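Local coordinates for multiple antibiotic resistance protein MarR (Escherichia coli, PDB 1JGS) that represses the marRAB operon, which activates antibiotic resistance and oxidative stress genes, by binding the marO operator DNA, at residues 18-32 with 105-117. Sequence-based numbering, arbitrary orientation.
Sequences KKDRLLNEYLSPLDI and CHQLVGQDLHQEL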
loop_
_atom_site.group_PDB
_atom_site.type_symbol
_atom_site.label_atom_id
_atom_site.label_comp_id
_atom_site.label_asym_id
_atom_site.label_seq_id
_atom_site.Cartn_x
_atom_site.Cartn_y
_atom_site.Cartn_z
ATOM N N LYS A 18 -3.348 9.056 1.976
ATOM C CA LYS A 18 -3.218 10.095 2.988
ATOM C C LYS A 18 -2.541 9.558 4.239
ATOM O O LYS A 18 -1.583 10.143 4.737
ATOM C CB LYS A 18 -4.592 10.658 3.370
ATOM C CG LYS A 18 -4.500 11.818 4.350
ATOM C CD LYS A 18 -5.828 12.125 5.013
ATOM C CE LYS A 18 -5.717 13.308 5.985
ATOM N NZ LYS A 18 -6.067 14.621 5.357
ATOM N N LYS A 19 -3.057 8.443 4.738
ATOM C CA LYS A 19 -2.535 7.805 5.943
ATOM C C LYS A 19 -1.026 7.575 5.877
ATOM O O LYS A 19 -0.313 7.780 6.862
ATOM C CB LYS A 19 -3.267 6.477 6.174
ATOM C CG LYS A 19 -2.935 5.773 7.480
ATOM C CD LYS A 19 -1.894 4.683 7.286
ATOM C CE LYS A 19 -1.707 3.876 8.566
ATOM N NZ LYS A 19 -0.803 2.705 8.382
ATOM N N ASP A 20 -0.536 7.157 4.715
ATOM C CA ASP A 20 0.889 6.908 4.584
ATOM C C ASP A 20 1.649 8.218 4.536
ATOM O O ASP A 20 2.727 8.337 5.125
ATOM C CB ASP A 20 1.188 6.066 3.339
ATOM C CG ASP A 20 0.785 4.605 3.510
ATOM O OD1 ASP A 20 0.880 4.080 4.645
ATOM O OD2 ASP A 20 0.386 3.976 2.504
ATOM N N ARG A 21 1.075 9.202 3.850
ATOM C CA ARG A 21 1.698 10.518 3.730
ATOM C C ARG A 21 1.927 11.113 5.110
ATOM O O ARG A 21 2.948 11.747 5.362
ATOM C CB ARG A 21 0.821 11.466 2.907
ATOM C CG ARG A 21 1.347 12.890 2.886
ATOM C CD ARG A 21 0.485 13.815 2.055
ATOM N NE ARG A 21 0.911 15.203 2.208
ATOM C CZ ARG A 21 0.332 16.239 1.609
ATOM N NH1 ARG A 21 -0.709 16.047 0.807
ATOM N NH2 ARG A 21 0.793 17.470 1.809
ATOM N N LEU A 22 0.966 10.911 6.002
ATOM C CA LEU A 22 1.090 11.424 7.353
ATOM C C LEU A 22 2.202 10.655 8.059
ATOM O O LEU A 22 3.011 11.234 8.785
ATOM C CB LEU A 22 -0.236 11.260 8.108
ATOM C CG LEU A 22 -1.415 12.022 7.493
ATOM C CD1 LEU A 22 -2.643 11.900 8.379
ATOM C CD2 LEU A 22 -1.041 13.481 7.334
ATOM N N LEU A 23 2.232 9.348 7.830
ATOM C CA LEU A 23 3.232 8.473 8.421
ATOM C C LEU A 23 4.630 8.988 8.060
ATOM O O LEU A 23 5.447 9.246 8.947
ATOM C CB LEU A 23 3.036 7.053 7.897
ATOM C CG LEU A 23 3.967 5.979 8.446
ATOM C CD1 LEU A 23 3.846 5.929 9.960
ATOM C CD2 LEU A 23 3.619 4.642 7.826
ATOM N N ASN A 24 4.906 9.141 6.762
ATOM C CA ASN A 24 6.200 9.660 6.335
ATOM C C ASN A 24 6.492 10.982 7.054
ATOM O O ASN A 24 7.613 11.208 7.521
ATOM C CB ASN A 24 6.243 9.904 4.816
ATOM C CG ASN A 24 6.392 8.620 4.014
ATOM O OD1 ASN A 24 5.402 8.008 3.606
ATOM N ND2 ASN A 24 7.638 8.200 3.790
ATOM N N GLU A 25 5.482 11.849 7.140
ATOM C CA GLU A 25 5.644 13.151 7.796
ATOM C C GLU A 25 5.996 13.048 9.278
ATOM O O GLU A 25 6.750 13.866 9.797
ATOM C CB GLU A 25 4.384 14.009 7.624
ATOM C CG GLU A 25 4.304 14.716 6.274
ATOM C CD GLU A 25 3.081 15.620 6.139
ATOM O OE1 GLU A 25 2.860 16.464 7.037
ATOM O OE2 GLU A 25 2.350 15.493 5.130
ATOM N N TYR A 26 5.459 12.039 9.953
ATOM C CA TYR A 26 5.732 11.845 11.375
ATOM C C TYR A 26 7.109 11.242 11.632
ATOM O O TYR A 26 7.693 11.468 12.689
ATOM C CB TYR A 26 4.688 10.923 11.999
ATOM C CG TYR A 26 3.266 11.396 11.864
ATOM C CD1 TYR A 26 2.234 10.480 11.666
ATOM C CD2 TYR A 26 2.944 12.749 11.960
ATOM C CE1 TYR A 26 0.914 10.892 11.565
ATOM C CE2 TYR A 26 1.625 13.179 11.863
ATOM C CZ TYR A 26 0.614 12.241 11.666
ATOM O OH TYR A 26 -0.698 12.642 11.574
ATOM N N LEU A 27 7.618 10.465 10.676
ATOM C CA LEU A 27 8.928 9.820 10.827
ATOM C C LEU A 27 10.073 10.626 10.210
ATOM O O LEU A 27 11.245 10.274 10.361
ATOM C CB LEU A 27 8.909 8.422 10.198
ATOM C CG LEU A 27 7.819 7.467 10.681
ATOM C CD1 LEU A 27 8.069 6.089 10.098
ATOM C CD2 LEU A 27 7.823 7.400 12.195
ATOM N N SER A 28 9.710 11.703 9.520
ATOM C CA SER A 28 10.657 12.582 8.854
ATOM C C SER A 28 11.800 13.064 9.745
ATOM O O SER A 28 12.941 13.152 9.294
ATOM C CB SER A 28 9.912 13.788 8.272
ATOM O OG SER A 28 10.781 14.630 7.539
ATOM N N PRO A 29 11.517 13.406 11.011
ATOM C CA PRO A 29 12.591 13.877 11.901
ATOM C C PRO A 29 13.402 12.747 12.551
ATOM O O PRO A 29 14.474 12.990 13.123
ATOM C CB PRO A 29 11.844 14.692 12.970
ATOM C CG PRO A 29 10.493 14.963 12.364
ATOM C CD PRO A 29 10.198 13.705 11.595
ATOM N N LEU A 30 12.873 11.527 12.491
ATOM C CA LEU A 30 13.527 10.367 13.094
ATOM C C LEU A 30 14.446 9.647 12.099
ATOM O O LEU A 30 14.205 9.653 10.886
ATOM C CB LEU A 30 12.469 9.391 13.626
ATOM C CG LEU A 30 11.342 9.948 14.508
ATOM C CD1 LEU A 30 10.420 8.806 14.970
ATOM C CD2 LEU A 30 11.937 10.661 15.714
ATOM N N ASP A 31 15.487 9.011 12.626
ATOM C CA ASP A 31 16.463 8.306 11.801
ATOM C C ASP A 31 15.919 6.930 11.384
ATOM O O ASP A 31 16.470 5.878 11.720
ATOM C CB ASP A 31 17.763 8.173 12.597
ATOM C CG ASP A 31 18.948 7.771 11.740
ATOM O OD1 ASP A 31 19.983 7.384 12.318
ATOM O OD2 ASP A 31 18.866 7.837 10.505
ATOM N N ILE A 32 14.815 6.948 10.652
ATOM C CA ILE A 32 14.200 5.718 10.184
ATOM C C ILE A 32 13.207 6.052 9.098
ATOM O O ILE A 32 12.583 7.115 9.137
ATOM C CB ILE A 32 13.440 5.010 11.309
ATOM C CG1 ILE A 32 12.924 3.659 10.801
ATOM C CG2 ILE A 32 12.285 5.915 11.801
ATOM C CD1 ILE A 32 12.313 2.793 11.863
ATOM N N CYS A 105 8.080 4.118 17.988
ATOM C CA CYS A 105 7.458 4.604 16.762
ATOM C C CYS A 105 5.977 4.278 16.678
ATOM O O CYS A 105 5.158 5.157 16.401
ATOM C CB CYS A 105 8.147 4.004 15.534
ATOM S SG CYS A 105 9.818 4.581 15.184
ATOM N N HIS A 106 5.639 3.011 16.896
ATOM C CA HIS A 106 4.250 2.562 16.821
ATOM C C HIS A 106 3.326 3.382 17.715
ATOM O O HIS A 106 2.196 3.702 17.335
ATOM C CB HIS A 106 4.163 1.083 17.195
ATOM C CG HIS A 106 2.823 0.472 16.927
ATOM N ND1 HIS A 106 1.712 0.742 17.697
ATOM C CD2 HIS A 106 2.415 -0.394 15.970
ATOM C CE1 HIS A 106 0.679 0.067 17.227
ATOM N NE2 HIS A 106 1.079 -0.630 16.179
ATOM N N GLN A 107 3.820 3.731 18.897
ATOM C CA GLN A 107 3.043 4.516 19.840
ATOM C C GLN A 107 2.871 5.956 19.386
ATOM O O GLN A 107 1.758 6.477 19.402
ATOM C CB GLN A 107 3.695 4.491 21.223
ATOM C CG GLN A 107 3.763 3.107 21.836
ATOM C CD GLN A 107 4.228 3.133 23.273
ATOM O OE1 GLN A 107 5.256 3.728 23.591
ATOM N NE2 GLN A 107 3.475 2.480 24.152
ATOM N N LEU A 108 3.963 6.597 18.980
ATOM C CA LEU A 108 3.907 7.991 18.540
ATOM C C LEU A 108 3.040 8.186 17.296
ATOM O O LEU A 108 2.080 8.953 17.313
ATOM C CB LEU A 108 5.321 8.522 18.273
ATOM C CG LEU A 108 6.353 8.245 19.373
ATOM C CD1 LEU A 108 7.626 9.058 19.094
ATOM C CD2 LEU A 108 5.773 8.591 20.744
ATOM N N VAL A 109 3.377 7.498 16.214
ATOM C CA VAL A 109 2.605 7.628 14.989
ATOM C C VAL A 109 1.140 7.284 15.239
ATOM O O VAL A 109 0.240 7.949 14.723
ATOM C CB VAL A 109 3.172 6.720 13.880
ATOM C CG1 VAL A 109 2.216 6.677 12.693
ATOM C CG2 VAL A 109 4.540 7.241 13.449
ATOM N N GLY A 110 0.905 6.247 16.038
ATOM C CA GLY A 110 -0.456 5.848 16.341
ATOM C C GLY A 110 -1.215 6.933 17.082
ATOM O O GLY A 110 -2.441 6.987 17.021
ATOM N N GLN A 111 -0.485 7.800 17.776
ATOM C CA GLN A 111 -1.088 8.893 18.541
ATOM C C GLN A 111 -1.309 10.160 17.713
ATOM O O GLN A 111 -2.133 10.998 18.075
ATOM C CB GLN A 111 -0.217 9.229 19.754
ATOM C CG GLN A 111 -0.159 8.129 20.800
ATOM C CD GLN A 111 0.904 8.374 21.860
ATOM O OE1 GLN A 111 1.063 7.583 22.791
ATOM N NE2 GLN A 111 1.640 9.473 21.720
ATOM N N ASP A 112 -0.569 10.300 16.615
ATOM C CA ASP A 112 -0.701 11.469 15.748
ATOM C C ASP A 112 -1.702 11.225 14.630
ATOM O O ASP A 112 -2.420 12.138 14.221
ATOM C CB ASP A 112 0.646 11.841 15.127
ATOM C CG ASP A 112 1.628 12.386 16.139
ATOM O OD1 ASP A 112 2.729 12.799 15.720
ATOM O OD2 ASP A 112 1.306 12.402 17.346
ATOM N N LEU A 113 -1.734 9.995 14.128
ATOM C CA LEU A 113 -2.653 9.637 13.058
ATOM C C LEU A 113 -4.083 9.711 13.555
ATOM O O LEU A 113 -4.919 10.397 12.974
ATOM C CB LEU A 113 -2.368 8.221 12.551
ATOM C CG LEU A 113 -1.214 8.034 11.568
ATOM C CD1 LEU A 113 -1.005 6.546 11.298
ATOM C CD2 LEU A 113 -1.528 8.770 10.274
ATOM N N HIS A 114 -4.354 8.995 14.639
ATOM C CA HIS A 114 -5.684 8.970 15.220
ATOM C C HIS A 114 -6.240 10.383 15.235
ATOM O O HIS A 114 -7.353 10.625 14.768
ATOM C CB HIS A 114 -5.627 8.426 16.649
ATOM C CG HIS A 114 -6.973 8.159 17.247
ATOM N ND1 HIS A 114 -7.965 9.113 17.307
ATOM C CD2 HIS A 114 -7.487 7.045 17.823
ATOM C CE1 HIS A 114 -9.032 8.599 17.892
ATOM N NE2 HIS A 114 -8.768 7.347 18.215
ATOM N N GLN A 115 -5.453 11.315 15.764
ATOM C CA GLN A 115 -5.863 12.711 15.842
ATOM C C GLN A 115 -6.086 13.289 14.452
ATOM O O GLN A 115 -7.201 13.678 14.108
ATOM C CB GLN A 115 -4.801 13.537 16.568
ATOM C CG GLN A 115 -4.408 12.983 17.924
ATOM C CD GLN A 115 -5.600 12.770 18.837
ATOM O OE1 GLN A 115 -6.369 13.697 19.097
ATOM N NE2 GLN A 115 -5.759 11.546 19.334
ATOM N N GLU A 116 -5.025 13.338 13.653
ATOM C CA GLU A 116 -5.116 13.890 12.306
ATOM C C GLU A 116 -6.237 13.318 11.453
ATOM O O GLU A 116 -6.959 14.071 10.794
ATOM C CB GLU A 116 -3.786 13.726 11.569
ATOM C CG GLU A 116 -2.752 14.784 11.919
ATOM C CD GLU A 116 -3.312 16.188 11.823
ATOM O OE1 GLU A 116 -3.921 16.652 12.811
ATOM O OE2 GLU A 116 -3.155 16.819 10.755
ATOM N N LEU A 117 -6.382 11.996 11.457
ATOM C CA LEU A 117 -7.421 11.332 10.673
ATOM C C LEU A 117 -8.810 11.665 11.193
ATOM O O LEU A 117 -9.758 11.848 10.424
ATOM C CB LEU A 117 -7.241 9.809 10.720
ATOM C CG LEU A 117 -6.000 9.191 10.081
ATOM C CD1 LEU A 117 -6.009 7.683 10.293
ATOM C CD2 LEU A 117 -5.984 9.535 8.599
#
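Tyr26 turns one face of its ring to Asp112, whose CB stands 3.6 Å from the ring centroid and 16° off the normal, a CH-pi contact. Here helix 8-27 of the MarR-type winged-helix protein packs on the long helix 96-118, the short segment axes crossing at 129°, and Tyr26 is the knob in a hole formed by Val109, Asp112, Leu113 and Glu116. With CG anti to the carbonyl carbon (chi1 -58°), the flat ring is directed at helix 96-118, and its OH ends beside Glu116 CG and 3.2 Å from Asp112 O. Leu113 meets the ring edge, its CD2 3.5 Å from Tyr26 CE1, and the same methyl rests 3.5 Å from Leu22 CB, one turn earlier. Both methyls of Val109 flank Leu23 CD1; CG1 also faces the Tyr26 ring edge, and CG2 lies 3.5 Å from Leu27 CD2. Branched apolar chains suit this side because they interlock away from water, Leu27 also packing on Phe37 of helix 34-46. The contact thus ties the N-terminal helix to the long one near the dimer interface, where Lys18 hydrogen-bonds through NZ to Leu137 O of the second subunit. Leu23 CD1 presses to 3.3 Å from Val109 CG1, closer than usual for two carbons.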